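Local coordinates for polyhedrin (Antheraea mylitta cypovirus 4, PDB 5A9C), which probably builds the crystalline lattice of the viral occlusion bodies (polyhedra) that embed virus particles of this insect cypovirus, at residues A[39-44]-A[53-58]. Sequence-based numbering, arbitrary orientation.
Sequences RVVVFA and AFDYVF
R39 and D55 meet in a side-on salt bridge on one face of an antiparallel hairpin. R39 NE donates to the syn lone pair of D55 OD1 (3.0 Å), while R39 NH2 meets D55 OD2 at 2.7 Å. Both N-H bonds are fairly straight (163°), and the guanidinium and carboxylate planes lie only 27° apart. CG of R39 stands anti to the backbone N (chi1 -166°) and the chain is extended to NE, running beside V57, whose CG1 touches R39 CG at 3.7 Å. V41 crosses the D55 side chain, its CG2 3.4 Å from D55 OD1; its CG1 lies over one face of the F43 ring, offset toward the rim, and A53 CB sits 3.9 Å from F43 CD1. These contacts make this the tightly packed face.

Backbone pairing is regular: V40 with Y56 and V42 with F54 are hydrogen-bonded pairs, the strands running almost exactly antiparallel. The opposite face is looser between V42 and F54, whose CB atoms are 4.3 Å apart, and at partly exposed Y56. Both rings pack on strands 61-66 and 176-182, with V42 O and V40 O at their edges. The one close side-chain contact here is V40 CG2 against the ring edge of F58, at CE1 (3.6 Å).

In the main antiparallel sheet, 81-87 flanks 39-44 and the outermost strand 176-182 flanks 53-58. Y191 OH also bonds D55 OD2, probably helping to hold the carboxylate that fixes R39, which packs on W110 of a second subunit; the buried charges probably compensate each other within the hairpin.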
loop_
_atom_site.group_PDB
_atom_site.type_symbol
_atom_site.label_atom_id
_atom_site.label_comp_id
_atom_site.label_asym_id
_atom_site.label_seq_id
_atom_site.Cartn_x
_atom_site.Cartn_y
_atom_site.Cartn_z
ATOM N N ARG A 39 2.196 17.119 4.559
ATOM C CA ARG A 39 1.028 16.693 5.309
ATOM C C ARG A 39 -0.248 16.992 4.551
ATOM O O ARG A 39 -0.546 18.146 4.238
ATOM C CB ARG A 39 0.995 17.358 6.687
ATOM C CG ARG A 39 0.001 16.723 7.648
ATOM C CD ARG A 39 0.234 17.214 9.063
ATOM N NE ARG A 39 -0.529 16.449 10.043
ATOM C CZ ARG A 39 -0.311 16.499 11.353
ATOM N NH1 ARG A 39 0.654 17.272 11.837
ATOM N NH2 ARG A 39 -1.049 15.772 12.180
ATOM N N VAL A 40 -0.995 15.938 4.248
ATOM C CA VAL A 40 -2.280 16.081 3.584
ATOM C C VAL A 40 -3.352 15.496 4.483
ATOM O O VAL A 40 -3.202 14.391 5.004
ATOM C CB VAL A 40 -2.296 15.369 2.219
ATOM C CG1 VAL A 40 -3.703 15.364 1.635
ATOM C CG2 VAL A 40 -1.335 16.050 1.264
ATOM N N VAL A 41 -4.423 16.253 4.685
ATOM C CA VAL A 41 -5.515 15.790 5.520
ATOM C C VAL A 41 -6.839 15.901 4.785
ATOM O O VAL A 41 -7.148 16.934 4.185
ATOM C CB VAL A 41 -5.600 16.584 6.834
ATOM C CG1 VAL A 41 -6.682 15.997 7.732
ATOM C CG2 VAL A 41 -4.246 16.586 7.544
ATOM N N VAL A 42 -7.615 14.825 4.833
ATOM C CA VAL A 42 -8.958 14.821 4.281
ATOM C C VAL A 42 -9.953 14.842 5.437
ATOM O O VAL A 42 -10.066 13.872 6.189
ATOM C CB VAL A 42 -9.205 13.577 3.406
ATOM C CG1 VAL A 42 -10.609 13.614 2.810
ATOM C CG2 VAL A 42 -8.154 13.483 2.307
ATOM N N PHE A 43 -10.656 15.960 5.589
ATOM C CA PHE A 43 -11.638 16.115 6.657
ATOM C C PHE A 43 -13.024 15.799 6.123
ATOM O O PHE A 43 -13.539 16.533 5.285
ATOM C CB PHE A 43 -11.656 17.558 7.171
ATOM C CG PHE A 43 -10.395 17.990 7.856
ATOM C CD1 PHE A 43 -10.177 17.688 9.189
ATOM C CD2 PHE A 43 -9.445 18.741 7.178
ATOM C CE1 PHE A 43 -9.025 18.105 9.828
ATOM C CE2 PHE A 43 -8.293 19.160 7.811
ATOM C CZ PHE A 43 -8.084 18.845 9.141
ATOM N N ALA A 44 -13.632 14.723 6.610
ATOM C CA ALA A 44 -14.992 14.368 6.205
ATOM C C ALA A 44 -16.018 14.998 7.143
ATOM O O ALA A 44 -15.913 14.867 8.362
ATOM C CB ALA A 44 -15.163 12.853 6.166
ATOM N N ALA A 53 -11.213 12.613 10.192
ATOM C CA ALA A 53 -10.041 13.077 9.466
ATOM C C ALA A 53 -9.132 11.925 9.059
ATOM O O ALA A 53 -8.835 11.040 9.860
ATOM C CB ALA A 53 -9.269 14.092 10.304
ATOM N N PHE A 54 -8.717 11.937 7.797
ATOM C CA PHE A 54 -7.686 11.032 7.312
ATOM C C PHE A 54 -6.406 11.836 7.126
ATOM O O PHE A 54 -6.267 12.597 6.166
ATOM C CB PHE A 54 -8.121 10.366 6.007
ATOM C CG PHE A 54 -9.406 9.598 6.128
ATOM C CD1 PHE A 54 -10.627 10.240 5.996
ATOM C CD2 PHE A 54 -9.396 8.242 6.411
ATOM C CE1 PHE A 54 -11.811 9.541 6.123
ATOM C CE2 PHE A 54 -10.578 7.539 6.538
ATOM C CZ PHE A 54 -11.786 8.188 6.395
ATOM N N ASP A 55 -5.480 11.661 8.063
ATOM C CA ASP A 55 -4.299 12.507 8.185
ATOM C C ASP A 55 -3.045 11.774 7.718
ATOM O O ASP A 55 -2.620 10.801 8.342
ATOM C CB ASP A 55 -4.145 12.921 9.647
ATOM C CG ASP A 55 -3.104 13.999 9.852
ATOM O OD1 ASP A 55 -2.287 14.238 8.941
ATOM O OD2 ASP A 55 -3.106 14.601 10.944
ATOM N N TYR A 56 -2.455 12.246 6.623
ATOM C CA TYR A 56 -1.292 11.591 6.032
ATOM C C TYR A 56 -0.046 12.463 6.137
ATOM O O TYR A 56 -0.056 13.622 5.731
ATOM C CB TYR A 56 -1.538 11.265 4.555
ATOM C CG TYR A 56 -2.792 10.461 4.286
ATOM C CD1 TYR A 56 -4.007 11.091 4.064
ATOM C CD2 TYR A 56 -2.755 9.072 4.249
ATOM C CE1 TYR A 56 -5.154 10.368 3.813
ATOM C CE2 TYR A 56 -3.898 8.333 4.002
ATOM C CZ TYR A 56 -5.097 8.988 3.785
ATOM O OH TYR A 56 -6.238 8.264 3.538
ATOM N N VAL A 57 1.027 11.901 6.682
ATOM C CA VAL A 57 2.335 12.537 6.596
ATOM C C VAL A 57 3.262 11.661 5.759
ATOM O O VAL A 57 3.252 10.436 5.886
ATOM C CB VAL A 57 2.944 12.842 7.979
ATOM C CG1 VAL A 57 2.036 13.789 8.750
ATOM C CG2 VAL A 57 3.174 11.564 8.772
ATOM N N PHE A 58 4.051 12.300 4.902
ATOM C CA PHE A 58 4.833 11.601 3.885
ATOM C C PHE A 58 5.893 12.539 3.322
ATOM O O PHE A 58 5.657 13.740 3.206
ATOM C CB PHE A 58 3.913 11.150 2.751
ATOM C CG PHE A 58 3.212 12.288 2.059
ATOM C CD1 PHE A 58 2.106 12.892 2.639
ATOM C CD2 PHE A 58 3.668 12.764 0.843
ATOM C CE1 PHE A 58 1.464 13.944 2.013
ATOM C CE2 PHE A 58 3.029 13.815 0.209
ATOM C CZ PHE A 58 1.922 14.405 0.797
#